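Local coordinates for protein ubiquitin-activating enzyme E1-like (Saccharomyces cerevisiae, PDB 3ONH) that forms with AOS1 the E1 ligase that activates SMT3 (SUMO) using ATP, this chain being its ubiquitin-fold domain, which engages the E2 enzyme Ubc9, at residues N18-L22 / S23-V27; Y33-P36 / Q37-L41; S40-A44 / S45-L49. All coordinates share one frame; numbering follows the deposited sequence.

Contact 1 of 3, residues N18-L22 / S23-V27; sequences NKMKL and SDFVV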
loop_
_atom_site.group_PDB
_atom_site.type_symbol
_atom_site.label_atom_id
_atom_site.label_comp_id
_atom_site.label_asym_id
_atom_site.label_seq_id
_atom_site.Cartn_x
_atom_site.Cartn_y
_atom_site.Cartn_z
ATOM N N ASN A 18 -5.576 -4.843 -12.128
ATOM C CA ASN A 18 -6.644 -4.271 -12.940
ATOM C C ASN A 18 -8.014 -4.261 -12.281
ATOM O O ASN A 18 -8.917 -3.584 -12.763
ATOM C CB ASN A 18 -6.751 -4.993 -14.288
ATOM C CG ASN A 18 -5.476 -4.910 -15.103
ATOM O OD1 ASN A 18 -4.590 -4.106 -14.818
ATOM N ND2 ASN A 18 -5.379 -5.747 -16.128
ATOM N N LYS A 19 -8.186 -5.009 -11.196
ATOM C CA LYS A 19 -9.503 -5.098 -10.566
ATOM C C LYS A 19 -9.524 -4.576 -9.138
ATOM O O LYS A 19 -10.571 -4.177 -8.636
ATOM C CB LYS A 19 -10.011 -6.535 -10.572
ATOM C CG LYS A 19 -9.242 -7.459 -9.648
ATOM C CD LYS A 19 -9.816 -8.864 -9.681
ATOM C CE LYS A 19 -10.016 -9.313 -11.118
ATOM N NZ LYS A 19 -10.591 -10.693 -11.248
ATOM N N MET A 20 -8.364 -4.586 -8.491
ATOM C CA MET A 20 -8.246 -4.199 -7.098
ATOM C C MET A 20 -8.527 -2.711 -6.936
ATOM O O MET A 20 -7.867 -1.879 -7.558
ATOM C CB MET A 20 -6.836 -4.512 -6.602
ATOM C CG MET A 20 -6.765 -5.444 -5.407
ATOM S SD MET A 20 -7.422 -4.692 -3.914
ATOM C CE MET A 20 -6.683 -5.728 -2.655
ATOM N N LYS A 21 -9.513 -2.373 -6.111
ATOM C CA LYS A 21 -9.856 -0.977 -5.877
ATOM C C LYS A 21 -8.928 -0.401 -4.835
ATOM O O LYS A 21 -8.451 -1.117 -3.954
ATOM C CB LYS A 21 -11.315 -0.826 -5.441
ATOM C CG LYS A 21 -12.307 -0.851 -6.589
ATOM C CD LYS A 21 -13.658 -1.379 -6.133
ATOM C CE LYS A 21 -14.114 -0.722 -4.833
ATOM N NZ LYS A 21 -15.459 -1.207 -4.401
ATOM N N LEU A 22 -8.660 0.895 -4.954
ATOM C CA LEU A 22 -7.748 1.582 -4.060
ATOM C C LEU A 22 -8.245 1.509 -2.622
ATOM O O LEU A 22 -7.477 1.233 -1.698
ATOM C CB LEU A 22 -7.602 3.036 -4.499
ATOM C CG LEU A 22 -6.666 3.898 -3.667
ATOM C CD1 LEU A 22 -5.297 3.248 -3.597
ATOM C CD2 LEU A 22 -6.574 5.287 -4.260
ATOM N N SER A 23 -9.537 1.754 -2.441
ATOM C CA SER A 23 -10.133 1.706 -1.114
ATOM C C SER A 23 -9.873 0.361 -0.452
ATOM O O SER A 23 -9.565 0.294 0.737
ATOM C CB SER A 23 -11.638 1.976 -1.191
ATOM O OG SER A 23 -12.264 1.132 -2.141
ATOM N N ASP A 24 -10.002 -0.712 -1.227
ATOM C CA ASP A 24 -9.788 -2.051 -0.699
ATOM C C ASP A 24 -8.315 -2.297 -0.399
ATOM O O ASP A 24 -7.973 -2.961 0.574
ATOM C CB ASP A 24 -10.333 -3.107 -1.661
ATOM C CG ASP A 24 -11.844 -3.179 -1.639
ATOM O OD1 ASP A 24 -12.442 -2.767 -0.627
ATOM O OD2 ASP A 24 -12.434 -3.649 -2.631
ATOM N N PHE A 25 -7.444 -1.755 -1.237
ATOM C CA PHE A 25 -6.015 -1.931 -1.047
ATOM C C PHE A 25 -5.577 -1.294 0.263
ATOM O O PHE A 25 -4.770 -1.858 1.009
ATOM C CB PHE A 25 -5.259 -1.325 -2.224
ATOM C CG PHE A 25 -3.851 -1.832 -2.365
ATOM C CD1 PHE A 25 -3.606 -3.179 -2.565
ATOM C CD2 PHE A 25 -2.777 -0.957 -2.322
ATOM C CE1 PHE A 25 -2.317 -3.648 -2.707
ATOM C CE2 PHE A 25 -1.481 -1.422 -2.460
ATOM C CZ PHE A 25 -1.253 -2.771 -2.657
ATOM N N VAL A 26 -6.127 -0.117 0.541
ATOM C CA VAL A 26 -5.825 0.614 1.764
ATOM C C VAL A 26 -6.247 -0.117 3.045
ATOM O O VAL A 26 -5.484 -0.202 4.012
ATOM C CB VAL A 26 -6.483 1.998 1.739
ATOM C CG1 VAL A 26 -6.417 2.637 3.102
ATOM C CG2 VAL A 26 -5.804 2.877 0.699
ATOM N N VAL A 27 -7.474 -0.613 3.063
ATOM C CA VAL A 27 -7.959 -1.426 4.168
ATOM C C VAL A 27 -7.047 -2.632 4.396
ATOM O O VAL A 27 -6.653 -2.918 5.529
ATOM C CB VAL A 27 -9.390 -1.925 3.898
ATOM C CG1 VAL A 27 -9.919 -2.681 5.102
ATOM C CG2 VAL A 27 -10.303 -0.757 3.560
HETATM O O HOH W 1 -11.310 -4.131 -4.996
#
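M20 and F25 meet at roughly a right angle where the chain turns from helix 14-19 into helix 22-33. The methionine methyl lies in the plane of the phenyl ring, at its edge, with M20 CE 4.0 Å from F25 CD1. Bent at chi2, the M20 chain also brings its sulfur over the first helical turn, where SD is 4.0 Å from D24 CB. F25 has CG anti to its own N (chi1 -161°), which carries the ring away from this turn and against L63. On the solvent side, K21 and D24 lean across each other. The bend at chi3 (47°) of K21 brings CE to 3.8 Å from S23 OG, a hydroxyl bound to the carbonyl of N59, while K21 NZ stays 4.3 Å from D24 OD2, too long for a salt bridge. A water joins the two residues instead: it accepts from K21 N at 2.8 Å and donates to D24 OD2 at 2.7 Å. K21 is the N-cap, so D24, in the third helical position, reaches back to the cap amide through this water. The helix itself starts with F25 N bonded to K21 O at 3.0 Å and V26 N bonded to L22 O at 2.9 Å. L22 turns inward onto L58 and I66. The chemistry is thus divided, with apolar groups on the inner side and a hydrated carboxylate at the N-terminal end of helix 22-33, where its negative charge would probably suit the helix dipole and be eased by the nearby lysine.

Contact 2 of 3, residues Y33-P36 / Q37-L41; sequences YSYP and QDISL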
loop_
_atom_site.group_PDB
_atom_site.type_symbol
_atom_site.label_atom_id
_atom_site.label_comp_id
_atom_site.label_asym_id
_atom_site.label_seq_id
_atom_site.Cartn_x
_atom_site.Cartn_y
_atom_site.Cartn_z
ATOM N N TYR A 33 -0.918 -4.848 8.734
ATOM C CA TYR A 33 0.250 -4.405 9.499
ATOM C C TYR A 33 -0.089 -3.523 10.703
ATOM O O TYR A 33 0.804 -2.985 11.348
ATOM C CB TYR A 33 1.269 -3.699 8.596
ATOM C CG TYR A 33 1.654 -4.502 7.382
ATOM C CD1 TYR A 33 2.491 -5.603 7.488
ATOM C CD2 TYR A 33 1.175 -4.164 6.125
ATOM C CE1 TYR A 33 2.833 -6.346 6.374
ATOM C CE2 TYR A 33 1.521 -4.895 5.010
ATOM C CZ TYR A 33 2.348 -5.983 5.139
ATOM O OH TYR A 33 2.681 -6.713 4.026
ATOM N N SER A 34 -1.376 -3.370 10.993
ATOM C CA SER A 34 -1.834 -2.661 12.189
ATOM C C SER A 34 -1.516 -1.177 12.177
ATOM O O SER A 34 -0.976 -0.640 13.142
ATOM C CB SER A 34 -1.269 -3.314 13.447
ATOM O OG SER A 34 -1.577 -4.696 13.440
ATOM N N TYR A 35 -1.839 -0.518 11.073
ATOM C CA TYR A 35 -1.804 0.933 11.029
ATOM C C TYR A 35 -3.121 1.442 11.595
ATOM O O TYR A 35 -4.067 0.675 11.743
ATOM C CB TYR A 35 -1.604 1.436 9.598
ATOM C CG TYR A 35 -0.202 1.251 9.081
ATOM C CD1 TYR A 35 0.782 2.200 9.324
ATOM C CD2 TYR A 35 0.134 0.137 8.331
ATOM C CE1 TYR A 35 2.063 2.039 8.854
ATOM C CE2 TYR A 35 1.416 -0.033 7.852
ATOM C CZ TYR A 35 2.374 0.917 8.123
ATOM O OH TYR A 35 3.652 0.744 7.649
ATOM N N PRO A 36 -3.181 2.737 11.931
ATOM C CA PRO A 36 -4.416 3.342 12.440
ATOM C C PRO A 36 -5.356 3.708 11.299
ATOM O O PRO A 36 -5.111 3.328 10.159
ATOM C CB PRO A 36 -3.926 4.620 13.120
ATOM C CG PRO A 36 -2.426 4.519 13.154
ATOM C CD PRO A 36 -2.047 3.665 12.009
ATOM N N GLN A 37 -6.416 4.450 11.594
ATOM C CA GLN A 37 -7.358 4.823 10.547
ATOM C C GLN A 37 -6.793 5.877 9.608
ATOM O O GLN A 37 -6.880 5.747 8.394
ATOM C CB GLN A 37 -8.670 5.292 11.156
ATOM C CG GLN A 37 -9.236 4.282 12.111
ATOM C CD GLN A 37 -9.070 2.853 11.612
ATOM O OE1 GLN A 37 -9.961 2.298 10.968
ATOM N NE2 GLN A 37 -7.923 2.250 11.911
ATOM N N ASP A 38 -6.211 6.923 10.175
ATOM C CA ASP A 38 -5.621 7.981 9.375
ATOM C C ASP A 38 -4.271 7.551 8.835
ATOM O O ASP A 38 -3.325 7.362 9.595
ATOM C CB ASP A 38 -5.453 9.252 10.191
ATOM C CG ASP A 38 -6.768 9.853 10.622
ATOM O OD1 ASP A 38 -7.807 9.476 10.047
ATOM O OD2 ASP A 38 -6.759 10.712 11.536
ATOM N N ILE A 39 -4.185 7.440 7.516
ATOM C CA ILE A 39 -3.015 6.888 6.862
ATOM C C ILE A 39 -2.622 7.717 5.642
ATOM O O ILE A 39 -3.383 8.575 5.184
ATOM C CB ILE A 39 -3.294 5.436 6.434
ATOM C CG1 ILE A 39 -2.282 4.503 7.075
ATOM C CG2 ILE A 39 -3.379 5.295 4.912
ATOM C CD1 ILE A 39 -2.351 4.519 8.567
ATOM N N SER A 40 -1.420 7.463 5.133
ATOM C CA SER A 40 -0.956 8.079 3.894
ATOM C C SER A 40 -0.423 7.003 2.962
ATOM O O SER A 40 0.360 6.157 3.377
ATOM C CB SER A 40 0.156 9.091 4.180
ATOM O OG SER A 40 0.018 10.234 3.358
ATOM N N LEU A 41 -0.855 7.041 1.705
ATOM C CA LEU A 41 -0.363 6.127 0.676
ATOM C C LEU A 41 0.206 6.928 -0.486
ATOM O O LEU A 41 -0.514 7.631 -1.189
ATOM C CB LEU A 41 -1.476 5.200 0.189
ATOM C CG LEU A 41 -1.047 3.962 -0.611
ATOM C CD1 LEU A 41 -2.167 2.939 -0.653
ATOM C CD2 LEU A 41 -0.613 4.323 -2.021
HETATM O O HOH W 2 -6.501 0.009 11.670
#
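From Y35 to P36 the backbone is extended, then folds into a helical conformation at Q37 before I39 opens strand 39-43, so that I39 comes back beside both Y35 and P36. This is the helix-to-strand connection of a ubiquitin-like (beta-grasp) fold, following helix 22-33. The delta methyl of I39 carries the contact. It approaches Y35 crosswise and touches the root of the side chain, with CD1 3.3 Å from Y35 CB, closer than usual, so the exact fit is doubtful, and obliquely placed with respect to the phenol ring. An unusual, nearly eclipsed chi1 of -122° at I39 accompanies this placement. The same methyl abuts the proline, with I39 CD1 3.6 Å from P36 CD and 3.4 Å from P36 O. The Y35 ring goes on to meet F76 and to pack on I89, while R30 of helix 22-33 bonds to the carbonyl of Q37 and weakly to that of P36. Q37 bends at chi2 (-40°) and folds its amide back over the preceding peptide. A water accepts from Q37 NE2 at 2.7 Å, and the same water's link to Y35 O, at 2.5 Å, is suspiciously short.

Contact 3 of 3, residues S40-A44 / S45-L49; sequences SLLDA and SNQRL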
loop_
_atom_site.group_PDB
_atom_site.type_symbol
_atom_site.label_atom_id
_atom_site.label_comp_id
_atom_site.label_asym_id
_atom_site.label_seq_id
_atom_site.Cartn_x
_atom_site.Cartn_y
_atom_site.Cartn_z
ATOM N N SER A 40 -1.420 7.463 5.133
ATOM C CA SER A 40 -0.956 8.079 3.894
ATOM C C SER A 40 -0.423 7.003 2.962
ATOM O O SER A 40 0.360 6.157 3.377
ATOM C CB SER A 40 0.156 9.091 4.180
ATOM O OG SER A 40 0.018 10.234 3.358
ATOM N N LEU A 41 -0.855 7.041 1.705
ATOM C CA LEU A 41 -0.363 6.127 0.676
ATOM C C LEU A 41 0.206 6.928 -0.486
ATOM O O LEU A 41 -0.514 7.631 -1.189
ATOM C CB LEU A 41 -1.476 5.200 0.189
ATOM C CG LEU A 41 -1.047 3.962 -0.611
ATOM C CD1 LEU A 41 -2.167 2.939 -0.653
ATOM C CD2 LEU A 41 -0.613 4.323 -2.021
ATOM N N LEU A 42 1.510 6.803 -0.678
ATOM C CA LEU A 42 2.223 7.556 -1.692
ATOM C C LEU A 42 2.884 6.606 -2.691
ATOM O O LEU A 42 3.366 5.541 -2.316
ATOM C CB LEU A 42 3.285 8.415 -1.009
ATOM C CG LEU A 42 4.254 9.213 -1.874
ATOM C CD1 LEU A 42 3.673 10.567 -2.208
ATOM C CD2 LEU A 42 5.569 9.376 -1.140
ATOM N N ASP A 43 2.890 6.976 -3.966
ATOM C CA ASP A 43 3.774 6.311 -4.913
ATOM C C ASP A 43 5.180 6.845 -4.632
ATOM O O ASP A 43 5.480 8.003 -4.913
ATOM C CB ASP A 43 3.346 6.583 -6.365
ATOM C CG ASP A 43 4.122 5.742 -7.380
ATOM O OD1 ASP A 43 5.214 5.257 -7.034
ATOM O OD2 ASP A 43 3.646 5.560 -8.527
ATOM N N ALA A 44 6.034 6.022 -4.035
ATOM C CA ALA A 44 7.388 6.468 -3.725
ATOM C C ALA A 44 8.249 6.550 -4.991
ATOM O O ALA A 44 9.226 7.297 -5.035
ATOM C CB ALA A 44 8.035 5.573 -2.670
ATOM N N SER A 45 7.882 5.788 -6.020
ATOM C CA SER A 45 8.562 5.881 -7.309
ATOM C C SER A 45 8.598 7.337 -7.738
ATOM O O SER A 45 9.667 7.933 -7.844
ATOM C CB SER A 45 7.841 5.057 -8.381
ATOM O OG SER A 45 7.600 3.731 -7.950
ATOM N N ASN A 46 7.416 7.915 -7.954
ATOM C CA ASN A 46 7.301 9.266 -8.505
ATOM C C ASN A 46 6.665 10.301 -7.568
ATOM O O ASN A 46 6.171 11.337 -8.017
ATOM C CB ASN A 46 6.571 9.231 -9.857
ATOM C CG ASN A 46 5.325 8.372 -9.826
ATOM O OD1 ASN A 46 4.607 8.336 -8.826
ATOM N ND2 ASN A 46 5.058 7.673 -10.927
ATOM N N GLN A 47 6.681 10.010 -6.272
ATOM C CA GLN A 47 6.223 10.945 -5.241
ATOM C C GLN A 47 4.781 11.461 -5.378
ATOM O O GLN A 47 4.502 12.610 -5.039
ATOM C CB GLN A 47 7.193 12.127 -5.125
ATOM C CG GLN A 47 8.548 11.767 -4.534
ATOM C CD GLN A 47 8.480 11.451 -3.046
ATOM O OE1 GLN A 47 9.093 10.493 -2.574
ATOM N NE2 GLN A 47 7.728 12.257 -2.301
ATOM N N ARG A 48 3.866 10.617 -5.849
ATOM C CA ARG A 48 2.461 10.999 -5.953
ATOM C C ARG A 48 1.696 10.613 -4.692
ATOM O O ARG A 48 1.690 9.452 -4.300
ATOM C CB ARG A 48 1.811 10.325 -7.162
ATOM C CG ARG A 48 2.309 10.826 -8.506
ATOM C CD ARG A 48 1.645 10.083 -9.660
ATOM N NE ARG A 48 1.829 8.641 -9.542
ATOM C CZ ARG A 48 1.005 7.731 -10.047
ATOM N NH1 ARG A 48 -0.077 8.090 -10.724
ATOM N NH2 ARG A 48 1.268 6.445 -9.869
ATOM N N LEU A 49 1.060 11.586 -4.049
ATOM C CA LEU A 49 0.176 11.284 -2.931
ATOM C C LEU A 49 -1.106 10.727 -3.505
ATOM O O LEU A 49 -1.892 11.443 -4.112
ATOM C CB LEU A 49 -0.112 12.520 -2.083
ATOM C CG LEU A 49 -0.956 12.267 -0.829
ATOM C CD1 LEU A 49 -0.480 11.025 -0.079
ATOM C CD2 LEU A 49 -0.938 13.483 0.085
#
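Strands 39-43 and 48-52 run antiparallel, the end-to-end directions of 40-44 and 45-49 lying 154° apart, and form a beta hairpin of the ubiquitin-like fold, joined by a short loop through S45 and N46. L42 and L49 make a non-hydrogen-bonded pair. At the loop end D43 N bonds to R48 O at 2.8 Å, whereas the return bond from R48 N to D43 O is weak. Q47, at positive phi, completes the reversal. D43 organises the loop. Its CG is anti to its N (chi1 -172°), setting the carboxylate beside the loop and alongside R48. OD1 accepts a weak bond from S45 N at 2.9 Å, the mark of an Asx turn, and another weak one from S45 OG, whose stronger partner is the amide of I73. OD2 takes the other role, receiving R48 NH2 at 2.9 Å through its anti lone pair. The hydrogen bond within this salt bridge is nearly straight (175°) and lies in the guanidinium plane, although the carboxylate is twisted well away from that plane. R48 also uses NE, which bonds to N46 OD1 at 2.9 Å from above the amide carbonyl plane; the arginine thus donates to both D43 OD2 and N46 OD1, acceptors that lie close together, and probably offsets their repulsion. Its NH1 reaches the carbonyl of I66, tying the hairpin to the loop that leads to strand 73-78. On the opposite face, L42 swings over the neighbouring strand, CD1 sitting very near R48 O, a doubtful closeness, and its other methyl, CD2, lies 3.8 Å from Q47 NE2. L49 crosses back toward strand 39-43, its CD1 coming within 3.6 Å of S40 OG.

Overall arrangement
Taken from the N terminus, contact 1 closes before the others open, and contact 3 begins where contact 2 ends; each closes a short turn, and none encloses or crosses another. Contact 1 shapes the passage from helix 14-19 into helix 22-33. That helix then leads into contact 2, which turns the chain into strand 39-43, and contact 3 reverses the strand into 48-52. Contacts 2 and 3 overlap at S40 and L41, so the same strand serves both, and strand 39-43 also pairs with strand 73-78. The helix start and the strand meet through L41: its CD1 packs 3.9 Å from V26 CG2 and 4.3 Å from F25 CD2, bringing helix 22-33 against the sheet.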